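Local coordinates for conserved hypothetical protein (Sulfolobus solfataricus, PDB 2FNA), which is an archaeal AAA+ ATPase that binds ADP and probably couples ATP hydrolysis to a task not yet identified, at residues 86-89 with 90-94; 150-154 with 155-159; 183-187 with 188-192; 194-198 with 199-203. One frame throughout, in Å; residues are numbered along the deposited sequence. Where two conformers were deposited one is given.

Interactions 2, 3 and 4 form one cluster, while interaction 1 stands apart, its centre about 26 Å from that of interaction 2 and about 33 Å from that of interaction 3. The cluster gathers the loop before helix 158-167, the end of helix 180-186 and the loop into strand 202-206. Interactions 3 and 4 are the closest pair, with centres about 9 Å apart, and a probable hydrogen bond of 2.9 Å joins Arg188 O to Ser194 OG. Interaction 2 packs on both, for instance through Leu158 O and Pro195 CB at 3.6 Å. Its Asn156 also shares one ethanediol with interaction 3. Interaction 4 runs into strand 202-206, which pairs with strand 32-37, the strand leading to the probable P-loop that holds ADP.

Interaction 1 of 4, residues 86-89 with 90-94; sequences NKLV and KRLPS
Leu88 lies alongside Leu92, the two side chains pointing the same way, and its CD1 meets Leu92 CD1 at 4.1 Å. This is an i to i+4 contact at the C-terminal end of helix 74-91, where the last turn gives way to the loop before helix 95-98. The helical spacing brings the two together, and the torsions set their ends side by side: Leu88 carries CG anti to the backbone N (chi1 -175°), while Leu92 has it beside the N, and Leu92 CD1 comes to lie alongside the branched end of Leu88. Leucine suits the buried place of Leu88, which also rests on Pro57 and on Leu95 of the next helix.

The backbone bond that closes this turn runs from Leu92 N to Leu88 O at 2.7 Å. The donor lies in the carbonyl plane and the C=O...N angle is 160°, although the N-H...O angle of 144° leaves the hydrogen somewhat off line. Pro93 has no N-H to continue this pattern, which fits its place just beyond the helix.

Val89, a buried neighbour, packs its side chain on Leu95 and Leu96, joining this helix end to helix 95-98. The polar side chains find partners beyond the turn: Arg91 sends NH2 to Asn55 O, Lys87 forms a salt bridge with Glu84, and Asn86 OD1 accepts from Ile112 N. The exposed Lys90 is extended beyond CG, and its first carbons lie against carbonyl oxygens of the preceding turn: CB is 3.4 Å from Lys87 O, and CG is 3.6 Å from Asn86 O.

Interaction 2 of 4, residues 150-154 with 155-159; sequences VKLRG and VNLLP. With EDO (1,2-ethanediol), chain I.
The Arg153 guanidinium has the carbonyl oxygen Val150 O over one face, 3.2 Å above its plane and offset toward the rim. The other flat group, the Asn156 amide, works through both of its polar atoms: ND2 donates to O1 of an ethanediol at 2.9 Å, and OD1 accepts from Leu158 N at 3.1 Å. That donor approaches from above the carbonyl plane, 52° out of it.

Arg153 itself lies in a type I turn from Leu152 to Val155, closed by a weak bond from Val155 N to Leu152 O at 3.3 Å. The exposed bend has Gly154 at its third position. Leu152 directs its CD2 branch at Val155 CB, 3.9 Å away, and the two side chains cross obliquely. Having CG anti to its backbone N (chi1 -175°) helps Leu152 reach this spot, where Phe77 and Ile72 also pack on it. Buried Leu157 touches Phe77 and Tyr186, as befits a leucine.

The stretch links strand 139-144, probably the Walker B strand of this P-loop ATPase, to helix 158-167, and the bond from Leu158 N to the Asn156 side chain is the capping bond typical of a helix N-terminus.

Interaction 3 of 4, residues 183-187 with 188-192; sequences LYDYL and RVEDP. With EDO (1,2-ethanediol), chain I.
With CG1 anti to its backbone N (chi1 175°), Val189 leaves CG2 beside that N and anti to the carbonyl carbon, where it meets Tyr184 CD2 at 3.9 Å, while Glu190, its CG held between backbone N and carbonyl carbon (chi1 83°) and its chain bent at the next bond, brings its carboxylate back toward Asp185. The chain doubles back because Arg188 takes a positive phi of 56°, the hallmark of the Schellman motif that ends helix 180-186. Arg188 N donates to Asp185 O at 3.0 Å, and Val189 N makes a weak bond to Tyr184 O at 3.4 Å. A type I turn from Arg188 to Asp191 follows directly.

Asp185 OD1 and Glu190 OE1 come within 4.4 Å, and a water donating to both probably eases their repulsion. The salt bridge of Asp185 OD2 with Lys334 probably offsets some of the charge on Asp185. A second water joins Asp185 O to Glu190 OE2 at 2.7 Å from each. Arg188 is exposed and not a glycine; in the conformer described its NE donates to a water that also binds Tyr186 O.

Tyr184 and Leu187 touch strand 32-37, and Tyr186 packs against Val150 in the loop before helix 158-167.

Interaction 4 of 4, residues 194-198 with 199-203; sequences SPLFG and RAFST. With EDO (1,2-ethanediol), chain F.
This is a local contact across two overlapping beta turns, in the loop that carries the chain from helix 180-186 into strand 202-206, an outer strand of the five-stranded parallel sheet. The sheet has the 5-1-4-3-2 strand order of the AAA+ P-loop fold. The first turn, type I, spans Ser194 to Phe197, and Pro195 suits it with its fixed backbone. The second, type II, runs from Leu196 to Arg199 and needs a positive phi at its third residue, which Gly198 supplies readily (84°). It is closed by Arg199 N donating to Leu196 O at 3.3 Å, from 36° out of the carbonyl plane.

Arg199 then folds back over the turns. Its chain is extended from CG to NE and then turned at the last bond (chi4 75°), which sets the guanidinium with Pro195 O over one face, 3.0 Å above the plane and toward the rim. At the guanidinium edge, Phe197 O is 2.9 Å from NH1. NH2 reaches further, to a salt bridge with Asp166, tying the loop to helix 158-167. A long, flat cation suits this place, because it can lie against the carbonyl oxygens of the turns while NH2 pairs with Asp166.

The apolar side is made by Leu196 and Phe201, whose side chains cross at about a right angle, with Leu196 CD1 4.2 Å from Phe201 CZ. Leu196 also packs on Ala162, and Phe201 on Ile32 and Leu34 of the adjoining strand. Arg199 O lies over one face of the Phe201 ring, offset toward the rim, and a water bridges the turn, donating to Leu196 O at 2.8 Å and to Arg199 O at 3.1 Å.

Interaction 1 of 4, residues 86-89 with 90-94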
loop_
_atom_site.group_PDB
_atom_site.type_symbol
_atom_site.label_atom_id
_atom_site.label_comp_id
_atom_site.label_asym_id
_atom_site.label_seq_id
_atom_site.Cartn_x
_atom_site.Cartn_y
_atom_site.Cartn_z
ATOM N N ASN A 86 1.477 -2.578 23.045
ATOM C CA ASN A 86 1.777 -3.690 23.945
ATOM C C ASN A 86 3.024 -4.499 23.510
ATOM O O ASN A 86 3.770 -5.015 24.357
ATOM C CB ASN A 86 0.545 -4.599 24.103
ATOM C CG ASN A 86 -0.505 -4.014 25.053
ATOM O OD1 ASN A 86 -0.185 -3.231 25.949
ATOM N ND2 ASN A 86 -1.764 -4.414 24.862
ATOM N N LYS A 87 3.250 -4.584 22.198
ATOM C CA LYS A 87 4.480 -5.156 21.657
ATOM C C LYS A 87 5.696 -4.246 21.945
ATOM O O LYS A 87 6.811 -4.731 22.231
ATOM C CB LYS A 87 4.349 -5.364 20.150
ATOM C CG LYS A 87 3.169 -6.216 19.695
ATOM C CD LYS A 87 3.190 -6.344 18.185
ATOM C CE LYS A 87 1.979 -7.071 17.646
ATOM N NZ LYS A 87 2.092 -7.262 16.166
ATOM N N LEU A 88 5.468 -2.931 21.879
ATOM C CA LEU A 88 6.527 -1.939 22.058
ATOM C C LEU A 88 6.999 -1.795 23.509
ATOM O O LEU A 88 8.197 -1.603 23.744
ATOM C CB LEU A 88 6.095 -0.574 21.523
ATOM C CG LEU A 88 7.178 0.504 21.554
ATOM C CD1 LEU A 88 8.312 0.149 20.628
ATOM C CD2 LEU A 88 6.640 1.886 21.221
ATOM N N VAL A 89 6.078 -1.872 24.470
ATOM C CA VAL A 89 6.456 -1.836 25.897
ATOM C C VAL A 89 7.436 -2.968 26.256
ATOM O O VAL A 89 8.377 -2.760 26.999
ATOM C CB VAL A 89 5.226 -1.870 26.848
ATOM C CG1 VAL A 89 4.312 -0.695 26.570
ATOM C CG2 VAL A 89 4.459 -3.192 26.748
ATOM N N LYS A 90 7.228 -4.147 25.679
ATOM C CA LYS A 90 8.169 -5.239 25.821
ATOM C C LYS A 90 9.574 -4.840 25.375
ATOM O O LYS A 90 10.543 -5.245 26.010
ATOM C CB LYS A 90 7.705 -6.469 25.039
ATOM C CG LYS A 90 6.446 -7.094 25.597
ATOM C CD LYS A 90 6.034 -8.320 24.808
ATOM C CE LYS A 90 5.018 -9.159 25.579
ATOM N NZ LYS A 90 4.514 -10.314 24.775
ATOM N N ARG A 91 9.699 -4.065 24.292
ATOM C CA ARG A 91 11.012 -3.537 23.883
ATOM C C ARG A 91 11.438 -2.300 24.671
ATOM O O ARG A 91 12.634 -2.080 24.860
ATOM C CB ARG A 91 11.073 -3.211 22.383
ATOM C CG ARG A 91 12.348 -2.423 21.988
ATOM C CD ARG A 91 13.031 -2.938 20.730
ATOM N NE ARG A 91 14.351 -2.313 20.547
ATOM C CZ ARG A 91 15.102 -2.441 19.451
ATOM N NH1 ARG A 91 14.680 -3.182 18.425
ATOM N NH2 ARG A 91 16.282 -1.826 19.379
ATOM N N LEU A 92 10.486 -1.477 25.100
ATOM C CA LEU A 92 10.812 -0.237 25.814
ATOM C C LEU A 92 10.302 -0.256 27.258
ATOM O O LEU A 92 9.304 0.381 27.570
ATOM C CB LEU A 92 10.269 0.995 25.067
ATOM C CG LEU A 92 10.910 1.412 23.727
ATOM C CD1 LEU A 92 10.214 2.658 23.189
ATOM C CD2 LEU A 92 12.418 1.668 23.809
ATOM N N PRO A 93 11.014 -0.973 28.156
ATOM C CA PRO A 93 10.696 -1.013 29.586
ATOM C C PRO A 93 10.156 0.284 30.229
ATOM O O PRO A 93 9.237 0.204 31.045
ATOM C CB PRO A 93 12.041 -1.392 30.213
ATOM C CG PRO A 93 12.630 -2.316 29.223
ATOM C CD PRO A 93 12.183 -1.827 27.861
ATOM N N SER A 94 10.716 1.445 29.883
ATOM C CA SER A 94 10.311 2.720 30.511
ATOM C C SER A 94 9.082 3.358 29.859
ATOM O O SER A 94 8.680 4.466 30.235
ATOM C CB SER A 94 11.462 3.732 30.491
ATOM O OG SER A 94 11.829 4.085 29.166
#

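Interaction 2 of 4, residues 150-154 with 155-159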
loop_
_atom_site.group_PDB
_atom_site.type_symbol
_atom_site.label_atom_id
_atom_site.label_comp_id
_atom_site.label_asym_id
_atom_site.label_seq_id
_atom_site.Cartn_x
_atom_site.Cartn_y
_atom_site.Cartn_z
ATOM N N VAL A 150 -8.104 8.002 5.611
ATOM C CA VAL A 150 -9.154 8.852 5.074
ATOM C C VAL A 150 -10.528 8.431 5.615
ATOM O O VAL A 150 -11.421 9.260 5.863
ATOM C CB VAL A 150 -9.226 8.723 3.533
ATOM C CG1 VAL A 150 -10.465 9.375 3.016
ATOM C CG2 VAL A 150 -8.009 9.346 2.875
ATOM N N LYS A 151 -10.686 7.125 5.750
ATOM C CA LYS A 151 -11.918 6.514 6.286
ATOM C C LYS A 151 -12.082 6.730 7.779
ATOM O O LYS A 151 -13.163 6.539 8.319
ATOM C CB LYS A 151 -11.884 5.024 6.016
ATOM C CG LYS A 151 -11.860 4.635 4.555
ATOM C CD LYS A 151 -11.437 3.177 4.423
ATOM C CE LYS A 151 -11.475 2.685 2.979
ATOM N NZ LYS A 151 -11.219 1.210 2.938
ATOM N N LEU A 152 -11.009 7.115 8.461
ATOM C CA LEU A 152 -11.082 7.429 9.885
ATOM C C LEU A 152 -11.576 8.898 10.106
ATOM O O LEU A 152 -10.833 9.782 10.567
ATOM C CB LEU A 152 -9.721 7.176 10.523
ATOM C CG LEU A 152 -9.566 7.329 12.042
ATOM C CD1 LEU A 152 -10.209 6.207 12.799
ATOM C CD2 LEU A 152 -8.105 7.387 12.400
ATOM N N ARG A 153 -12.853 9.109 9.809
ATOM C CA ARG A 153 -13.429 10.431 9.597
ATOM C C ARG A 153 -13.560 11.236 10.851
ATOM O O ARG A 153 -13.613 12.465 10.790
ATOM C CB ARG A 153 -14.826 10.331 9.009
ATOM C CG ARG A 153 -14.983 9.506 7.768
ATOM C CD ARG A 153 -14.799 10.311 6.512
ATOM N NE ARG A 153 -14.858 9.437 5.347
ATOM C CZ ARG A 153 -14.359 9.739 4.148
ATOM N NH1 ARG A 153 -13.725 10.887 3.928
ATOM N NH2 ARG A 153 -14.479 8.866 3.163
ATOM N N GLY A 154 -13.657 10.555 11.986
ATOM C CA GLY A 154 -13.852 11.223 13.255
ATOM C C GLY A 154 -12.600 11.585 14.022
ATOM O O GLY A 154 -12.684 12.034 15.156
ATOM N N VAL A 155 -11.437 11.385 13.404
ATOM C CA VAL A 155 -10.169 11.766 13.991
ATOM C C VAL A 155 -9.362 12.503 12.922
ATOM O O VAL A 155 -9.261 12.031 11.803
ATOM C CB VAL A 155 -9.389 10.514 14.419
ATOM C CG1 VAL A 155 -8.007 10.858 14.915
ATOM C CG2 VAL A 155 -10.153 9.757 15.474
ATOM N N ASN A 156 -8.758 13.627 13.292
ATOM C CA ASN A 156 -7.761 14.292 12.459
ATOM C C ASN A 156 -6.352 14.171 13.047
ATOM O O ASN A 156 -6.008 14.878 13.994
ATOM C CB ASN A 156 -8.132 15.767 12.253
ATOM C CG ASN A 156 -7.144 16.493 11.353
ATOM O OD1 ASN A 156 -6.348 15.859 10.671
ATOM N ND2 ASN A 156 -7.200 17.830 11.344
ATOM N N LEU A 157 -5.535 13.290 12.454
ATOM C CA LEU A 157 -4.185 13.045 12.939
ATOM C C LEU A 157 -3.154 14.021 12.404
ATOM O O LEU A 157 -2.014 14.010 12.856
ATOM C CB LEU A 157 -3.748 11.628 12.578
ATOM C CG LEU A 157 -4.563 10.487 13.201
ATOM C CD1 LEU A 157 -4.079 9.151 12.593
ATOM C CD2 LEU A 157 -4.456 10.460 14.709
ATOM N N LEU A 158 -3.539 14.888 11.474
ATOM C CA LEU A 158 -2.557 15.712 10.796
ATOM C C LEU A 158 -1.823 16.671 11.721
ATOM O O LEU A 158 -0.623 16.805 11.595
ATOM C CB LEU A 158 -3.167 16.449 9.594
ATOM C CG LEU A 158 -3.675 15.614 8.415
ATOM C CD1 LEU A 158 -4.234 16.504 7.284
ATOM C CD2 LEU A 158 -2.617 14.688 7.861
ATOM N N PRO A 159 -2.543 17.385 12.615
ATOM C CA PRO A 159 -1.822 18.290 13.510
ATOM C C PRO A 159 -0.781 17.571 14.378
ATOM O O PRO A 159 0.293 18.091 14.596
ATOM C CB PRO A 159 -2.925 18.917 14.352
ATOM C CG PRO A 159 -4.162 18.764 13.539
ATOM C CD PRO A 159 -3.994 17.471 12.809
HETATM C C1 EDO I . -6.052 19.841 8.323
HETATM O O1 EDO I . -5.869 19.900 9.776
HETATM C C2 EDO I . -6.397 21.193 7.679
HETATM O O2 EDO I . -6.545 21.127 6.234
#

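Interaction 3 of 4, residues 183-187 with 188-192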
loop_
_atom_site.group_PDB
_atom_site.type_symbol
_atom_site.label_atom_id
_atom_site.label_comp_id
_atom_site.label_asym_id
_atom_site.label_seq_id
_atom_site.Cartn_x
_atom_site.Cartn_y
_atom_site.Cartn_z
ATOM N N LEU A 183 -3.263 8.900 -1.136
ATOM C CA LEU A 183 -2.258 9.156 -0.070
ATOM C C LEU A 183 -1.862 10.630 0.032
ATOM O O LEU A 183 -1.863 11.219 1.120
ATOM C CB LEU A 183 -1.014 8.318 -0.281
ATOM C CG LEU A 183 0.108 8.495 0.795
ATOM C CD1 LEU A 183 -0.438 8.246 2.207
ATOM C CD2 LEU A 183 1.312 7.608 0.556
ATOM N N TYR A 184 -1.549 11.245 -1.111
ATOM C CA TYR A 184 -1.282 12.688 -1.126
ATOM C C TYR A 184 -2.480 13.537 -0.651
ATOM O O TYR A 184 -2.304 14.505 0.094
ATOM C CB TYR A 184 -0.747 13.125 -2.502
ATOM C CG TYR A 184 0.727 12.782 -2.700
ATOM C CD1 TYR A 184 1.135 11.519 -3.119
ATOM C CD2 TYR A 184 1.715 13.735 -2.471
ATOM C CE1 TYR A 184 2.499 11.214 -3.292
ATOM C CE2 TYR A 184 3.055 13.437 -2.641
ATOM C CZ TYR A 184 3.441 12.176 -3.046
ATOM O OH TYR A 184 4.783 11.932 -3.251
ATOM N N ASP A 185 -3.689 13.189 -1.102
ATOM C CA ASP A 185 -4.912 13.836 -0.669
ATOM C C ASP A 185 -5.084 13.693 0.842
ATOM O O ASP A 185 -5.451 14.649 1.525
ATOM C CB ASP A 185 -6.129 13.205 -1.337
ATOM C CG ASP A 185 -6.221 13.558 -2.783
ATOM O OD1 ASP A 185 -5.339 14.291 -3.245
ATOM O OD2 ASP A 185 -7.160 13.092 -3.458
ATOM N N TYR A 186 -4.817 12.504 1.357
ATOM C CA TYR A 186 -4.909 12.275 2.817
ATOM C C TYR A 186 -4.039 13.256 3.650
ATOM O O TYR A 186 -4.468 13.767 4.684
ATOM C CB TYR A 186 -4.561 10.835 3.175
ATOM C CG TYR A 186 -4.457 10.691 4.676
ATOM C CD1 TYR A 186 -5.589 10.801 5.476
ATOM C CD2 TYR A 186 -3.238 10.589 5.287
ATOM C CE1 TYR A 186 -5.503 10.739 6.865
ATOM C CE2 TYR A 186 -3.143 10.521 6.651
ATOM C CZ TYR A 186 -4.284 10.620 7.438
ATOM O OH TYR A 186 -4.152 10.531 8.824
ATOM N N LEU A 187 -2.830 13.491 3.172
ATOM C CA LEU A 187 -1.821 14.317 3.824
ATOM C C LEU A 187 -2.013 15.814 3.475
ATOM O O LEU A 187 -1.304 16.672 4.022
ATOM C CB LEU A 187 -0.415 13.819 3.418
ATOM C CG LEU A 187 0.015 12.396 3.827
ATOM C CD1 LEU A 187 1.273 11.931 3.105
ATOM C CD2 LEU A 187 0.223 12.268 5.327
ATOM N N ARG A 188 -2.999 16.078 2.596
ATOM C CA ARG A 188 -3.454 17.415 2.232
ATOM C C ARG A 188 -2.301 18.275 1.704
ATOM O O ARG A 188 -2.224 19.457 1.974
ATOM C CB ARG A 188 -4.191 18.089 3.408
ATOM C CG ARG A 188 -5.204 17.159 4.088
ATOM C CD ARG A 188 -6.227 17.864 4.966
ATOM N NE ARG A 188 -7.224 16.929 5.512
ATOM C CZ ARG A 188 -8.308 17.294 6.211
ATOM N NH1 ARG A 188 -8.584 18.575 6.446
ATOM N NH2 ARG A 188 -9.150 16.372 6.663
ATOM N N VAL A 189 -1.423 17.651 0.931
ATOM C CA VAL A 189 -0.265 18.304 0.317
ATOM C C VAL A 189 -0.627 19.488 -0.549
ATOM O O VAL A 189 0.208 20.387 -0.768
ATOM C CB VAL A 189 0.570 17.235 -0.483
ATOM C CG1 VAL A 189 1.712 17.856 -1.254
ATOM C CG2 VAL A 189 1.127 16.232 0.481
ATOM N N GLU A 190 -1.873 19.499 -1.027
ATOM C CA GLU A 190 -2.409 20.578 -1.877
ATOM C C GLU A 190 -2.975 21.790 -1.138
ATOM O O GLU A 190 -3.385 22.748 -1.754
ATOM C CB GLU A 190 -3.484 20.003 -2.826
ATOM C CG GLU A 190 -4.934 19.852 -2.255
ATOM C CD GLU A 190 -5.091 18.818 -1.097
ATOM O OE1 GLU A 190 -4.257 17.854 -0.975
ATOM O OE2 GLU A 190 -6.068 18.992 -0.307
ATOM N N ASP A 191 -3.040 21.737 0.176
ATOM C CA ASP A 191 -3.764 22.726 0.953
ATOM C C ASP A 191 -2.791 23.569 1.770
ATOM O O ASP A 191 -2.198 23.075 2.719
ATOM C CB ASP A 191 -4.746 22.005 1.860
ATOM C CG ASP A 191 -5.575 22.944 2.738
ATOM O OD1 ASP A 191 -5.353 24.184 2.715
ATOM O OD2 ASP A 191 -6.460 22.409 3.462
ATOM N N PRO A 192 -2.618 24.846 1.392
ATOM C CA PRO A 192 -1.661 25.695 2.099
ATOM C C PRO A 192 -1.907 25.836 3.598
ATOM O O PRO A 192 -0.978 26.163 4.320
ATOM C CB PRO A 192 -1.810 27.068 1.421
ATOM C CG PRO A 192 -2.548 26.862 0.183
ATOM C CD PRO A 192 -3.266 25.549 0.268
HETATM C C1 EDO I . -6.052 19.841 8.323
HETATM O O1 EDO I . -5.869 19.900 9.776
HETATM C C2 EDO I . -6.397 21.193 7.679
HETATM O O2 EDO I . -6.545 21.127 6.234
HETATM O O HOH W 1 -6.986 16.582 0.393
HETATM O O HOH W 2 -3.455 16.079 -2.721
HETATM O O HOH W 3 -6.717 14.136 5.956
#

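Interaction 4 of 4, residues 194-198 with 199-203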
loop_
_atom_site.group_PDB
_atom_site.type_symbol
_atom_site.label_atom_id
_atom_site.label_comp_id
_atom_site.label_asym_id
_atom_site.label_seq_id
_atom_site.Cartn_x
_atom_site.Cartn_y
_atom_site.Cartn_z
ATOM N N SER A 194 -3.026 23.414 5.621
ATOM C CA SER A 194 -2.903 22.140 6.282
ATOM C C SER A 194 -1.573 21.994 7.025
ATOM O O SER A 194 -0.559 22.613 6.652
ATOM C CB SER A 194 -3.104 20.996 5.288
ATOM O OG SER A 194 -1.916 20.659 4.617
ATOM N N PRO A 195 -1.578 21.194 8.103
ATOM C CA PRO A 195 -0.428 21.044 9.001
ATOM C C PRO A 195 0.869 20.568 8.365
ATOM O O PRO A 195 1.912 20.988 8.804
ATOM C CB PRO A 195 -0.915 19.992 9.999
ATOM C CG PRO A 195 -2.377 20.162 10.024
ATOM C CD PRO A 195 -2.719 20.392 8.586
ATOM N N LEU A 196 0.801 19.696 7.358
ATOM C CA LEU A 196 2.001 19.206 6.674
ATOM C C LEU A 196 2.345 19.953 5.378
ATOM O O LEU A 196 3.303 19.585 4.719
ATOM C CB LEU A 196 1.860 17.714 6.344
ATOM C CG LEU A 196 1.721 16.744 7.524
ATOM C CD1 LEU A 196 1.549 15.306 7.032
ATOM C CD2 LEU A 196 2.940 16.858 8.439
ATOM N N PHE A 197 1.621 21.021 5.040
ATOM C CA PHE A 197 1.920 21.750 3.825
ATOM C C PHE A 197 3.369 22.251 3.797
ATOM O O PHE A 197 3.832 22.823 4.768
ATOM C CB PHE A 197 0.989 22.931 3.634
ATOM C CG PHE A 197 1.192 23.627 2.315
ATOM C CD1 PHE A 197 0.668 23.083 1.145
ATOM C CD2 PHE A 197 1.947 24.786 2.229
ATOM C CE1 PHE A 197 0.875 23.705 -0.086
ATOM C CE2 PHE A 197 2.144 25.417 0.993
ATOM C CZ PHE A 197 1.600 24.862 -0.158
ATOM N N GLY A 198 4.065 22.047 2.674
ATOM C CA GLY A 198 5.378 22.652 2.467
ATOM C C GLY A 198 6.532 21.879 3.079
ATOM O O GLY A 198 7.685 22.288 2.956
ATOM N N ARG A 199 6.223 20.743 3.713
ATOM C CA ARG A 199 7.223 19.906 4.365
ATOM C C ARG A 199 7.624 18.775 3.451
ATOM O O ARG A 199 6.774 18.146 2.855
ATOM C CB ARG A 199 6.650 19.376 5.680
ATOM C CG ARG A 199 6.443 20.506 6.654
ATOM C CD ARG A 199 5.581 20.139 7.826
ATOM N NE ARG A 199 5.612 21.215 8.813
ATOM C CZ ARG A 199 4.965 22.381 8.700
ATOM N NH1 ARG A 199 4.182 22.677 7.647
ATOM N NH2 ARG A 199 5.090 23.278 9.670
ATOM N N ALA A 200 8.912 18.503 3.322
ATOM C CA ALA A 200 9.343 17.499 2.357
ATOM C C ALA A 200 9.276 16.093 2.959
ATOM O O ALA A 200 9.541 15.901 4.144
ATOM C CB ALA A 200 10.733 17.814 1.803
ATOM N N PHE A 201 8.838 15.138 2.135
ATOM C CA PHE A 201 8.843 13.732 2.486
ATOM C C PHE A 201 9.939 13.029 1.715
ATOM O O PHE A 201 10.091 13.265 0.516
ATOM C CB PHE A 201 7.502 13.095 2.126
ATOM C CG PHE A 201 6.300 13.825 2.683
ATOM C CD1 PHE A 201 6.362 14.485 3.900
ATOM C CD2 PHE A 201 5.094 13.822 1.991
ATOM C CE1 PHE A 201 5.261 15.154 4.408
ATOM C CE2 PHE A 201 3.974 14.472 2.510
ATOM C CZ PHE A 201 4.070 15.141 3.718
ATOM N N SER A 202 10.708 12.180 2.394
ATOM C CA SER A 202 11.637 11.273 1.732
ATOM C C SER A 202 10.781 10.189 1.080
ATOM O O SER A 202 10.021 9.468 1.774
ATOM C CB SER A 202 12.605 10.641 2.721
ATOM O OG SER A 202 13.525 9.778 2.065
ATOM N N THR A 203 10.893 10.082 -0.243
ATOM C CA THR A 203 9.959 9.255 -1.036
ATOM C C THR A 203 10.720 8.164 -1.795
ATOM O O THR A 203 11.752 8.438 -2.446
ATOM C CB THR A 203 9.158 10.146 -2.008
ATOM O OG1 THR A 203 8.534 11.195 -1.258
ATOM C CG2 THR A 203 8.051 9.327 -2.746
HETATM C C1 EDO F . 6.817 16.279 -2.521
HETATM O O1 EDO F . 6.455 15.098 -3.286
HETATM C C2 EDO F . 6.897 16.066 -1.011
HETATM O O2 EDO F . 8.258 16.242 -0.588
HETATM O O HOH W 4 3.773 18.440 2.207
#